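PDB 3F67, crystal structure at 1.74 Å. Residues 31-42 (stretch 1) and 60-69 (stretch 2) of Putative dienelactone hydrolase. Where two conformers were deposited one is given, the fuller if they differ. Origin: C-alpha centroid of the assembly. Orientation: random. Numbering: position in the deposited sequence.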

ATOM      1  N   PRO A  31      -2.316 -16.657  15.806  1.00 19.43           N
ATOM      2  CA  PRO A  31      -2.170 -15.311  15.249  1.00 17.22           C
ATOM      3  C   PRO A  31      -1.646 -15.352  13.816  1.00 16.28           C
ATOM      4  O   PRO A  31      -0.718 -16.140  13.511  1.00 16.32           O
ATOM      5  CB  PRO A  31      -1.133 -14.669  16.170  1.00 17.25           C
ATOM      6  CG  PRO A  31      -1.309 -15.411  17.485  1.00 18.99           C
ATOM      7  CD  PRO A  31      -1.499 -16.843  17.023  1.00 20.70           C
ATOM      8  N   LEU A  32      -2.196 -14.489  12.961  1.00 13.38           N
ATOM      9  CA  LEU A  32      -1.919 -14.517  11.518  1.00 12.91           C
ATOM     10  C   LEU A  32      -0.917 -13.458  11.132  1.00 12.86           C
ATOM     11  O   LEU A  32      -0.891 -12.392  11.751  1.00 12.92           O
ATOM     12  CB  LEU A  32      -3.228 -14.247  10.739  1.00 12.54           C
ATOM     13  CG  LEU A  32      -4.274 -15.379  10.884  1.00 12.56           C
ATOM     14  CD1 LEU A  32      -5.625 -14.788  10.446  1.00 14.79           C
ATOM     15  CD2 LEU A  32      -3.833 -16.514   9.980  1.00 14.25           C
ATOM     16  N   PRO A  33      -0.123 -13.714  10.077  1.00 13.50           N
ATOM     17  CA  PRO A  33       0.630 -12.584   9.490  1.00 13.94           C
ATOM     18  C   PRO A  33      -0.377 -11.547   8.956  1.00 13.12           C
ATOM     19  O   PRO A  33      -1.472 -11.929   8.418  1.00 13.20           O
ATOM     20  CB  PRO A  33       1.415 -13.244   8.318  1.00 14.25           C
ATOM     21  CG  PRO A  33       0.579 -14.493   7.969  1.00 14.26           C
ATOM     22  CD  PRO A  33      -0.131 -14.940   9.214  1.00 13.43           C
ATOM     23  N   ILE A  34      -0.038 -10.263   9.085  1.00 13.32           N
ATOM     24  CA  ILE A  34      -0.959  -9.177   8.753  1.00 13.42           C
ATOM     25  C   ILE A  34      -0.470  -8.499   7.490  1.00 14.60           C
ATOM     26  O   ILE A  34       0.715  -8.147   7.420  1.00 14.71           O
ATOM     27  CB  ILE A  34      -0.923  -8.108   9.879  1.00 13.56           C
ATOM     28  CG1 ILE A  34      -1.315  -8.743  11.238  1.00 15.41           C
ATOM     29  CG2 ILE A  34      -1.766  -6.864   9.500  1.00 14.59           C
ATOM     30  CD1 ILE A  34      -0.750  -7.981  12.411  1.00 16.35           C
ATOM     31  N   VAL A  35      -1.364  -8.280   6.515  1.00 13.14           N
ATOM     32  CA  VAL A  35      -1.001  -7.387   5.406  1.00 13.89           C
ATOM     33  C   VAL A  35      -1.941  -6.177   5.458  1.00 14.29           C
ATOM     34  O   VAL A  35      -3.157  -6.304   5.192  1.00 15.16           O
ATOM     35  CB  VAL A  35      -1.072  -8.074   4.006  1.00 12.88           C
ATOM     36  CG1 VAL A  35      -0.685  -7.054   2.892  1.00 14.51           C
ATOM     37  CG2 VAL A  35      -0.168  -9.309   3.964  1.00 15.21           C
ATOM     38  N   ILE A  36      -1.380  -5.015   5.758  1.00 12.72           N
ATOM     39  CA  ILE A  36      -2.180  -3.770   5.604  1.00 14.66           C
ATOM     40  C   ILE A  36      -2.201  -3.466   4.097  1.00 14.93           C
ATOM     41  O   ILE A  36      -1.157  -3.538   3.444  1.00 14.63           O
ATOM     42  CB  ILE A  36      -1.516  -2.672   6.345  1.00 14.97           C
ATOM     43  CG1 ILE A  36      -1.516  -2.981   7.876  1.00 16.48           C
ATOM     44  CG2 ILE A  36      -2.236  -1.316   6.077  1.00 18.63           C
ATOM     45  CD1 ILE A  36      -0.807  -1.872   8.670  1.00 19.07           C
ATOM     46  N   VAL A  37      -3.377  -3.168   3.547  1.00 13.92           N
ATOM     47  CA  VAL A  37      -3.518  -2.954   2.105  1.00 13.41           C
ATOM     48  C   VAL A  37      -3.859  -1.472   1.929  1.00 14.74           C
ATOM     49  O   VAL A  37      -4.898  -1.000   2.456  1.00 14.75           O
ATOM     50  CB  VAL A  37      -4.671  -3.804   1.538  1.00 14.91           C
ATOM     51  CG1 VAL A  37      -4.864  -3.479   0.043  1.00 13.30           C
ATOM     52  CG2 VAL A  37      -4.331  -5.321   1.679  1.00 13.01           C
ATOM     53  N   VAL A  38      -3.007  -0.733   1.208  1.00 13.44           N
ATOM     54  CA  VAL A  38      -3.246   0.721   1.074  1.00 12.92           C
ATOM     55  C   VAL A  38      -3.866   1.052  -0.274  1.00 14.13           C
ATOM     56  O   VAL A  38      -3.291   0.749  -1.340  1.00 13.26           O
ATOM     57  CB  VAL A  38      -1.969   1.564   1.226  1.00 12.60           C
ATOM     58  CG1 VAL A  38      -2.332   3.088   1.415  1.00 13.05           C
ATOM     59  CG2 VAL A  38      -1.110   1.090   2.394  1.00 13.71           C
ATOM     60  N   GLN A  39      -5.051   1.674  -0.205  1.00 13.38           N
ATOM     61  CA  GLN A  39      -5.865   2.076  -1.372  1.00 13.39           C
ATOM     62  C   GLN A  39      -5.138   2.957  -2.406  1.00 14.40           C
ATOM     63  O   GLN A  39      -4.097   3.574  -2.100  1.00 14.86           O
ATOM     64  CB  GLN A  39      -7.008   2.922  -0.786  1.00 13.62           C
ATOM     65  CG  GLN A  39      -6.452   4.123  -0.025  1.00 15.12           C
ATOM     66  CD  GLN A  39      -7.567   5.068   0.428  1.00 18.36           C
ATOM     67  OE1 GLN A  39      -8.212   4.808   1.440  1.00 17.79           O
ATOM     68  NE2 GLN A  39      -7.823   6.124  -0.347  1.00 17.83           N
ATOM     69  N   GLU A  40      -5.702   3.010  -3.628  1.00 14.22           N
ATOM     70  CA  GLU A  40      -5.423   4.090  -4.571  1.00 14.78           C
ATOM     71  C   GLU A  40      -6.235   5.330  -4.131  1.00 14.28           C
ATOM     72  O   GLU A  40      -6.803   5.347  -3.009  1.00 14.55           O
ATOM     73  CB  GLU A  40      -5.828   3.650  -5.972  1.00 14.97           C
ATOM     74  CG  GLU A  40      -5.247   2.244  -6.355  1.00 15.99           C
ATOM     75  CD  GLU A  40      -5.641   1.830  -7.777  1.00 20.93           C
ATOM     76  OE1 GLU A  40      -6.808   1.434  -7.996  1.00 21.62           O
ATOM     77  OE2 GLU A  40      -4.768   1.828  -8.677  1.00 23.39           O
ATOM     78  N   ILE A  41      -6.305   6.362  -4.983  1.00 13.73           N
ATOM     79  CA  ILE A  41      -7.089   7.558  -4.623  1.00 13.14           C
ATOM     80  C   ILE A  41      -8.618   7.306  -4.577  1.00 13.77           C
ATOM     81  O   ILE A  41      -9.385   8.186  -4.173  1.00 13.62           O
ATOM     82  CB  ILE A  41      -6.815   8.729  -5.576  1.00 14.61           C
ATOM     83  CG1 ILE A  41      -7.137   8.362  -7.025  1.00 14.59           C
ATOM     84  CG2 ILE A  41      -5.342   9.155  -5.405  1.00 14.15           C
ATOM     85  CD1 ILE A  41      -7.017   9.509  -7.999  1.00 16.49           C
ATOM     86  N   PHE A  42      -9.036   6.104  -4.962  1.00 13.12           N
ATOM     87  CA  PHE A  42     -10.463   5.811  -5.056  1.00 14.37           C
ATOM     88  C   PHE A  42     -11.058   5.278  -3.778  1.00 14.60           C
ATOM     89  O   PHE A  42     -12.261   4.959  -3.731  1.00 15.10           O
ATOM     90  CB  PHE A  42     -10.747   4.883  -6.261  1.00 14.10           C
ATOM     91  CG  PHE A  42     -10.087   5.363  -7.524  1.00 16.66           C
ATOM     92  CD1 PHE A  42     -10.410   6.614  -8.060  1.00 16.24           C
ATOM     93  CD2 PHE A  42      -9.089   4.595  -8.143  1.00 18.99           C
ATOM     94  CE1 PHE A  42      -9.763   7.121  -9.239  1.00 17.41           C
ATOM     95  CE2 PHE A  42      -8.445   5.081  -9.318  1.00 19.80           C
ATOM     96  CZ  PHE A  42      -8.791   6.364  -9.849  1.00 17.59           C
TER
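Stretch 2, residues 60-69: YLAIAPELYF

Stretch 2 lies alongside stretch 1 as a neighbouring parallel strand. Residues 61-65 are extended and run the same way as 32-38, their axes 4.6 Å apart at closest and crossing at -27°, a twist typical of parallel sheets. Ile 34 pairs with Leu 61, Val 35 with Ala 62 and Ile 36 with Ile 63, at CA-CA distances of 4.8, 4.7 and 5.0 Å. After Pro 65 the chain leaves the strand and makes a type I turn from Glu 66 to Phe 69.

The backbone ladder alternates. Leu 61 N donates to Pro 33 O (2.9 Å), Val 35 N to Leu 61 O (2.8 Å), Ile 63 N to Val 35 O (2.9 Å) and Val 37 N to Ile 63 O (2.8 Å). Pro 65 has no N-H to offer Val 37 O, so the next rung is built differently: water 1 donates to both Val 37 O (2.9 Å) and Pro 65 O (2.7 Å) and accepts from Gln 39 N (2.9 Å).

Apolar packing follows the strand alternation. On the face of Ile 34 and Ile 36, Ile 34 CG2 meets Ile 63 CD1 at 4.2 Å. On the face of Val 35 and Ala 62, Val 35 CG2 lies over the ring of Tyr 60, 3.5 Å from CD1, while small Ala 62 presents CB to Val 37 CG2 at 4.3 Å. Farther on, Val 38 CG1 reaches Leu 67 CD1 at 3.7 Å.

Beyond the strands, Gln 39 takes over. Its OE1 accepts from Leu 67 N (3.2 Å) and from water 2 (2.8 Å), which also accepts from Tyr 68 N (2.9 Å). Its NE2 donates to Glu 40 O (3.0 Å) and sits over the Tyr 68 ring, 3.3 Å from CZ. One polar cost remains: Tyr 68 OH, 3.6 Å from Ile 41 CG2, is buried without a partner.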

ATOM      1  N   TYR A  60      -3.218 -14.690   4.866  1.00 14.87           N
ATOM      2  CA  TYR A  60      -2.993 -13.416   5.551  1.00 13.84           C
ATOM      3  C   TYR A  60      -4.292 -12.825   6.137  1.00 14.96           C
ATOM      4  O   TYR A  60      -5.396 -13.056   5.599  1.00 15.00           O
ATOM      5  CB  TYR A  60      -2.411 -12.383   4.556  1.00 14.72           C
ATOM      6  CG  TYR A  60      -1.047 -12.781   4.112  1.00 13.73           C
ATOM      7  CD1 TYR A  60       0.057 -12.620   4.993  1.00 14.36           C
ATOM      8  CD2 TYR A  60      -0.818 -13.335   2.850  1.00 15.65           C
ATOM      9  CE1 TYR A  60       1.336 -13.043   4.620  1.00 14.65           C
ATOM     10  CE2 TYR A  60       0.455 -13.734   2.483  1.00 15.82           C
ATOM     11  CZ  TYR A  60       1.523 -13.569   3.361  1.00 16.69           C
ATOM     12  OH  TYR A  60       2.779 -13.975   3.014  1.00 17.56           O
ATOM     13  N   LEU A  61      -4.140 -12.115   7.252  1.00 14.70           N
ATOM     14  CA  LEU A  61      -5.183 -11.170   7.744  1.00 14.09           C
ATOM     15  C   LEU A  61      -4.916  -9.878   6.985  1.00 14.04           C
ATOM     16  O   LEU A  61      -3.945  -9.150   7.278  1.00 14.07           O
ATOM     17  CB  LEU A  61      -5.074 -10.953   9.268  1.00 13.64           C
ATOM     18  CG  LEU A  61      -5.851  -9.738   9.859  1.00 13.65           C
ATOM     19  CD1 LEU A  61      -7.331  -9.845   9.478  1.00 14.06           C
ATOM     20  CD2 LEU A  61      -5.663  -9.743  11.415  1.00 14.70           C
ATOM     21  N   ALA A  62      -5.756  -9.592   5.997  1.00 13.20           N
ATOM     22  CA  ALA A  62      -5.536  -8.423   5.142  1.00 13.10           C
ATOM     23  C   ALA A  62      -6.536  -7.355   5.524  1.00 13.43           C
ATOM     24  O   ALA A  62      -7.752  -7.637   5.649  1.00 14.31           O
ATOM     25  CB  ALA A  62      -5.767  -8.814   3.649  1.00 13.33           C
ATOM     26  N   ILE A  63      -6.048  -6.150   5.711  1.00 13.10           N
ATOM     27  CA  ILE A  63      -6.920  -5.047   6.262  1.00 13.68           C
ATOM     28  C   ILE A  63      -6.741  -3.807   5.410  1.00 14.67           C
ATOM     29  O   ILE A  63      -5.607  -3.365   5.226  1.00 14.01           O
ATOM     30  CB  ILE A  63      -6.535  -4.696   7.735  1.00 13.19           C
ATOM     31  CG1 ILE A  63      -6.669  -5.940   8.626  1.00 13.83           C
ATOM     32  CG2 ILE A  63      -7.472  -3.577   8.271  1.00 13.89           C
ATOM     33  CD1 ILE A  63      -5.810  -5.821   9.927  1.00 17.32           C
ATOM     34  N   ALA A  64      -7.845  -3.262   4.861  1.00 13.27           N
ATOM     35  CA  ALA A  64      -7.763  -2.042   4.047  1.00 14.66           C
ATOM     36  C   ALA A  64      -8.542  -0.929   4.779  1.00 13.88           C
ATOM     37  O   ALA A  64      -9.781  -0.939   4.773  1.00 14.20           O
ATOM     38  CB  ALA A  64      -8.420  -2.267   2.685  1.00 14.07           C
ATOM     39  N   PRO A  65      -7.825   0.052   5.339  1.00 14.26           N
ATOM     40  CA  PRO A  65      -8.494   1.199   6.002  1.00 13.44           C
ATOM     41  C   PRO A  65      -8.952   2.286   5.006  1.00 13.77           C
ATOM     42  O   PRO A  65      -8.289   2.536   3.987  1.00 14.41           O
ATOM     43  CB  PRO A  65      -7.385   1.755   6.914  1.00 13.85           C
ATOM     44  CG  PRO A  65      -6.096   1.463   6.155  1.00 13.17           C
ATOM     45  CD  PRO A  65      -6.352   0.071   5.530  1.00 14.35           C
ATOM     46  N   GLU A  66     -10.056   2.927   5.360  0.50 14.23           N
ATOM     47  CA  GLU A  66     -10.608   4.048   4.637  0.50 14.90           C
ATOM     48  C   GLU A  66      -9.828   5.295   5.066  0.50 14.64           C
ATOM     49  O   GLU A  66     -10.305   6.087   5.903  0.50 14.94           O
ATOM     50  CB  GLU A  66     -12.080   4.188   5.028  0.50 14.40           C
ATOM     51  CG  GLU A  66     -12.918   4.924   3.982  0.50 19.33           C
ATOM     52  CD  GLU A  66     -12.958   4.186   2.660  0.50 25.53           C
ATOM     53  OE1 GLU A  66     -12.003   4.352   1.868  0.50 25.67           O
ATOM     54  OE2 GLU A  66     -13.950   3.452   2.409  0.50 29.04           O
ATOM     55  N   LEU A  67      -8.638   5.486   4.488  1.00 14.05           N
ATOM     56  CA  LEU A  67      -7.715   6.532   5.013  1.00 14.44           C
ATOM     57  C   LEU A  67      -8.209   7.972   4.841  1.00 14.02           C
ATOM     58  O   LEU A  67      -7.766   8.870   5.577  1.00 15.00           O
ATOM     59  CB  LEU A  67      -6.315   6.363   4.393  1.00 13.25           C
ATOM     60  CG  LEU A  67      -5.677   5.047   4.867  1.00 13.10           C
ATOM     61  CD1 LEU A  67      -4.522   4.608   3.967  1.00 16.19           C
ATOM     62  CD2 LEU A  67      -5.124   5.258   6.270  1.00 12.25           C
ATOM     63  N   TYR A  68      -9.122   8.203   3.892  1.00 14.56           N
ATOM     64  CA  TYR A  68      -9.554   9.592   3.622  1.00 13.65           C
ATOM     65  C   TYR A  68     -10.740  10.018   4.496  1.00 15.13           C
ATOM     66  O   TYR A  68     -11.229  11.135   4.333  1.00 15.16           O
ATOM     67  CB  TYR A  68      -9.951   9.775   2.137  1.00 15.03           C
ATOM     68  CG  TYR A  68      -8.826   9.561   1.107  1.00 15.06           C
ATOM     69  CD1 TYR A  68      -7.482   9.420   1.508  1.00 15.84           C
ATOM     70  CD2 TYR A  68      -9.131   9.539  -0.259  1.00 16.82           C
ATOM     71  CE1 TYR A  68      -6.444   9.247   0.533  1.00 16.24           C
ATOM     72  CE2 TYR A  68      -8.131   9.364  -1.241  1.00 15.56           C
ATOM     73  CZ  TYR A  68      -6.804   9.226  -0.836  1.00 18.10           C
ATOM     74  OH  TYR A  68      -5.840   9.034  -1.793  1.00 15.70           O
ATOM     75  N   PHE A  69     -11.193   9.158   5.426  1.00 13.59           N
ATOM     76  CA  PHE A  69     -12.546   9.337   6.044  1.00 15.53           C
ATOM     77  C   PHE A  69     -12.811  10.703   6.697  1.00 15.39           C
ATOM     78  O   PHE A  69     -13.948  11.191   6.690  1.00 15.60           O
ATOM     79  CB  PHE A  69     -12.909   8.166   7.007  1.00 15.71           C
ATOM     80  CG  PHE A  69     -12.233   8.246   8.358  1.00 17.27           C
ATOM     81  CD1 PHE A  69     -12.964   8.598   9.494  1.00 17.72           C
ATOM     82  CD2 PHE A  69     -10.863   8.001   8.495  1.00 16.22           C
ATOM     83  CE1 PHE A  69     -12.319   8.685  10.769  1.00 17.41           C
ATOM     84  CE2 PHE A  69     -10.223   8.078   9.723  1.00 17.59           C
ATOM     85  CZ  PHE A  69     -10.947   8.424  10.872  1.00 18.19           C
TER
HETATM   86  O   HOH W   1      -6.480   1.390   2.272  1.00 18.50           O
HETATM   87  O   HOH W   2     -10.293   6.561   1.841  1.00 18.93           O